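Local coordinates for aminoglycoside acetyltransferase meta-AAC0020 (Uncultured bacterium, PDB 5F47) that acetylates aminoglycoside antibiotics, using acetyl-coenzyme A as the acetyl donor, as a GNAT-fold resistance enzyme from a soil metagenome, at the interface of chains A and B. Coordinates in Å, arbitrary orientation; residue numbers count along the deposited sequence, not the author numbering. Chains: chain A/B, aminoglycoside acetyltransferase meta-AAC0020.

The interface of chains A and B. Residues chain A 138-139, 141, 143, 145-146; chain B 151-154.
B:Phe152 pushes its ring against the end of helix 132-139 of chain A, and A:Tyr138 caps one face: its CB sits over the middle of the ring, 3.5 Å from the centroid, in a CH-pi contact. The phenyl group reaches the helix because its CG stands anti to its own carbonyl carbon, beside the backbone N (chi1 -65°). At the rim, CD2 of B:Phe152 meets the pyrrolidine CG of A:Pro143 at 3.8 Å, while CE2 touches the CG methylene of A:Arg139. The CB, CG and CD of A:Glu146 lie over the border of the other face, near CE2, so the ring is held between A:Tyr138 and A:Glu146. The A:Glu146 side chain runs along this face, pointing the same way as the phenyl, with its carboxylate plane turned 48° from the ring. Its extended chain carries the carboxylate to A:Arg139, which grips it side-on: NE of A:Arg139 bonds OE1 of A:Glu146 at 3.0 Å and NH2 forms a salt bridge with OE2. This intrachain pair fixes the acid beside the aromatic ring and probably balances its charge there. Next to this apolar centre, the start of strand 145-155 of chain A pairs antiparallel with the same strand of chain B. B:Tyr153 N donates to A:Ala145 O at 2.9 Å, and a longer return bond runs from A:Ala145 N to B:Tyr153 O at 3.3 Å. Two-fold symmetry repeats the whole patch with the chains exchanged, so this sheet pairing helps join the two copies of the deposited assembly, plausibly a dimer in solution too. Farther out, A:Pro143 lies over the border of one face of the B:Tyr154 ring, its CA 3.8 Å from CD2 of B:Tyr154, and the backbone O of A:Thr141 stands at the ring edge, in plane. The B:Tyr154 OH and the A:Thr141 OG1 are hydrogen-bonded at 2.7 Å. OG1 in turn donates to a lone pair of the A:Tyr138 backbone O, in the carbonyl plane, with a C=O...OG1 angle of 133°.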
ATOM      1  N   TYR A 138       4.330   5.788 -17.045  1.00 17.08           N
ATOM      2  CA  TYR A 138       3.201   6.243 -16.254  1.00 15.99           C
ATOM      3  C   TYR A 138       2.760   7.639 -16.680  1.00 17.67           C
ATOM      4  O   TYR A 138       1.565   7.921 -16.695  1.00 17.82           O
ATOM      5  CB  TYR A 138       3.514   6.196 -14.748  1.00 16.42           C
ATOM      6  CG  TYR A 138       3.574   4.762 -14.261  1.00 16.29           C
ATOM      7  CD1 TYR A 138       2.428   3.987 -14.212  1.00 16.13           C
ATOM      8  CD2 TYR A 138       4.776   4.174 -13.881  1.00 16.33           C
ATOM      9  CE1 TYR A 138       2.467   2.665 -13.810  1.00 17.38           C
ATOM     10  CE2 TYR A 138       4.822   2.851 -13.470  1.00 16.97           C
ATOM     11  CZ  TYR A 138       3.667   2.106 -13.433  1.00 17.86           C
ATOM     12  OH  TYR A 138       3.717   0.785 -13.018  1.00 19.85           O
ATOM     13  N   ARG A 139       3.695   8.500 -17.061  1.00 18.55           N
ATOM     14  CA  ARG A 139       3.281   9.826 -17.507  1.00 20.62           C
ATOM     15  C   ARG A 139       2.397   9.752 -18.763  1.00 21.99           C
ATOM     16  O   ARG A 139       1.555  10.620 -18.977  1.00 24.86           O
ATOM     17  CB  ARG A 139       4.504  10.718 -17.746  1.00 21.64           C
ATOM     18  CG  ARG A 139       5.123  11.188 -16.441  1.00 21.37           C
ATOM     19  CD  ARG A 139       6.508  11.785 -16.625  1.00 22.95           C
ATOM     20  NE  ARG A 139       7.061  12.093 -15.316  1.00 23.77           N
ATOM     21  CZ  ARG A 139       8.354  12.108 -15.015  1.00 27.13           C
ATOM     22  NH1 ARG A 139       9.263  11.824 -15.942  1.00 30.03           N
ATOM     23  NH2 ARG A 139       8.731  12.407 -13.783  1.00 28.33           N
ATOM     24  N   THR A 141       0.030   7.633 -19.331  1.00 20.42           N
ATOM     25  CA  THR A 141      -1.287   7.071 -19.012  1.00 19.22           C
ATOM     26  C   THR A 141      -2.263   8.111 -18.453  1.00 20.69           C
ATOM     27  O   THR A 141      -3.297   7.751 -17.891  1.00 20.85           O
ATOM     28  CB  THR A 141      -1.185   5.921 -17.984  1.00 18.55           C
ATOM     29  OG1 THR A 141      -0.673   6.423 -16.746  1.00 17.22           O
ATOM     30  CG2 THR A 141      -0.251   4.822 -18.493  1.00 19.43           C
ATOM     31  N   PRO A 143      -2.112  10.318 -15.746  1.00 18.57           N
ATOM     32  CA  PRO A 143      -2.473  10.342 -14.323  1.00 17.14           C
ATOM     33  C   PRO A 143      -2.943  11.722 -13.869  1.00 17.75           C
ATOM     34  O   PRO A 143      -2.588  12.736 -14.477  1.00 19.12           O
ATOM     35  CB  PRO A 143      -1.164   9.975 -13.615  1.00 16.95           C
ATOM     36  CG  PRO A 143      -0.104  10.459 -14.578  1.00 21.22           C
ATOM     37  CD  PRO A 143      -0.655  10.191 -15.945  1.00 20.34           C
ATOM     38  N   ALA A 145      -2.204  13.152 -10.945  1.00 15.60           N
ATOM     39  CA  ALA A 145      -1.092  13.825 -10.289  1.00 15.84           C
ATOM     40  C   ALA A 145       0.115  12.926 -10.195  1.00 15.10           C
ATOM     41  O   ALA A 145       0.007  11.702 -10.271  1.00 14.23           O
ATOM     42  CB  ALA A 145      -1.490  14.303  -8.893  1.00 19.48           C
ATOM     43  N   GLU A 146       1.265  13.562 -10.007  1.00 15.64           N
ATOM     44  CA  GLU A 146       2.555  12.905  -9.828  1.00 16.17           C
ATOM     45  C   GLU A 146       3.249  13.607  -8.676  1.00 16.71           C
ATOM     46  O   GLU A 146       3.325  14.828  -8.651  1.00 18.58           O
ATOM     47  CB  GLU A 146       3.378  13.014 -11.120  1.00 20.89           C
ATOM     48  CG  GLU A 146       4.830  12.675 -10.991  1.00 23.60           C
ATOM     49  CD  GLU A 146       5.609  12.936 -12.263  1.00 24.27           C
ATOM     50  OE1 GLU A 146       4.988  13.092 -13.342  1.00 23.15           O
ATOM     51  OE2 GLU A 146       6.853  12.983 -12.171  1.00 26.56           O
TER
ATOM     52  N   HIS B 151       5.165   8.865  -6.951  1.00 13.09           N
ATOM     53  CA  HIS B 151       3.823   8.285  -6.931  1.00 12.48           C
ATOM     54  C   HIS B 151       2.971   8.910  -8.003  1.00 13.62           C
ATOM     55  O   HIS B 151       2.984  10.115  -8.180  1.00 15.03           O
ATOM     56  CB  HIS B 151       3.145   8.464  -5.562  1.00 13.39           C
ATOM     57  CG  HIS B 151       3.603   7.476  -4.533  1.00 16.48           C
ATOM     58  ND1 HIS B 151       2.970   7.328  -3.319  1.00 18.07           N
ATOM     59  CD2 HIS B 151       4.641   6.603  -4.529  1.00 18.04           C
ATOM     60  CE1 HIS B 151       3.590   6.395  -2.614  1.00 18.04           C
ATOM     61  NE2 HIS B 151       4.605   5.940  -3.324  1.00 17.01           N
ATOM     62  N   PHE B 152       2.224   8.066  -8.704  1.00 11.42           N
ATOM     63  CA  PHE B 152       1.255   8.520  -9.698  1.00 11.68           C
ATOM     64  C   PHE B 152      -0.133   8.185  -9.196  1.00 12.77           C
ATOM     65  O   PHE B 152      -0.356   7.092  -8.687  1.00 12.51           O
ATOM     66  CB  PHE B 152       1.496   7.862 -11.053  1.00 11.21           C
ATOM     67  CG  PHE B 152       2.798   8.241 -11.676  1.00 13.30           C
ATOM     68  CD1 PHE B 152       3.930   7.473 -11.462  1.00 13.25           C
ATOM     69  CD2 PHE B 152       2.901   9.359 -12.493  1.00 14.99           C
ATOM     70  CE1 PHE B 152       5.151   7.825 -12.036  1.00 14.91           C
ATOM     71  CE2 PHE B 152       4.125   9.714 -13.057  1.00 16.44           C
ATOM     72  CZ  PHE B 152       5.237   8.938 -12.842  1.00 16.33           C
ATOM     73  N   TYR B 153      -1.037   9.142  -9.323  1.00 12.27           N
ATOM     74  CA  TYR B 153      -2.394   9.032  -8.786  1.00 11.26           C
ATOM     75  C   TYR B 153      -3.416   9.161  -9.893  1.00 13.29           C
ATOM     76  O   TYR B 153      -3.322  10.085 -10.704  1.00 14.25           O
ATOM     77  CB  TYR B 153      -2.658  10.132  -7.735  1.00 12.47           C
ATOM     78  CG  TYR B 153      -1.708  10.066  -6.570  1.00 14.23           C
ATOM     79  CD1 TYR B 153      -1.966   9.218  -5.500  1.00 14.75           C
ATOM     80  CD2 TYR B 153      -0.574  10.856  -6.529  1.00 16.54           C
ATOM     81  CE1 TYR B 153      -1.102   9.143  -4.424  1.00 15.51           C
ATOM     82  CE2 TYR B 153       0.299  10.781  -5.452  1.00 16.90           C
ATOM     83  CZ  TYR B 153       0.019   9.934  -4.415  1.00 17.00           C
ATOM     84  OH  TYR B 153       0.892   9.870  -3.344  1.00 20.90           O
ATOM     85  N   TYR B 154      -4.391   8.254  -9.887  1.00 11.49           N
ATOM     86  CA  TYR B 154      -5.522   8.310 -10.814  1.00 12.22           C
ATOM     87  C   TYR B 154      -6.780   8.503  -9.978  1.00 12.42           C
ATOM     88  O   TYR B 154      -7.285   7.563  -9.367  1.00 11.88           O
ATOM     89  CB  TYR B 154      -5.615   7.026 -11.646  1.00 12.39           C
ATOM     90  CG  TYR B 154      -4.329   6.603 -12.348  1.00 12.50           C
ATOM     91  CD1 TYR B 154      -3.394   5.791 -11.709  1.00 14.43           C
ATOM     92  CD2 TYR B 154      -4.084   6.978 -13.651  1.00 12.30           C
ATOM     93  CE1 TYR B 154      -2.222   5.400 -12.358  1.00 14.95           C
ATOM     94  CE2 TYR B 154      -2.933   6.578 -14.319  1.00 14.62           C
ATOM     95  CZ  TYR B 154      -2.013   5.793 -13.666  1.00 15.10           C
ATOM     96  OH  TYR B 154      -0.868   5.379 -14.313  1.00 17.16           O
TER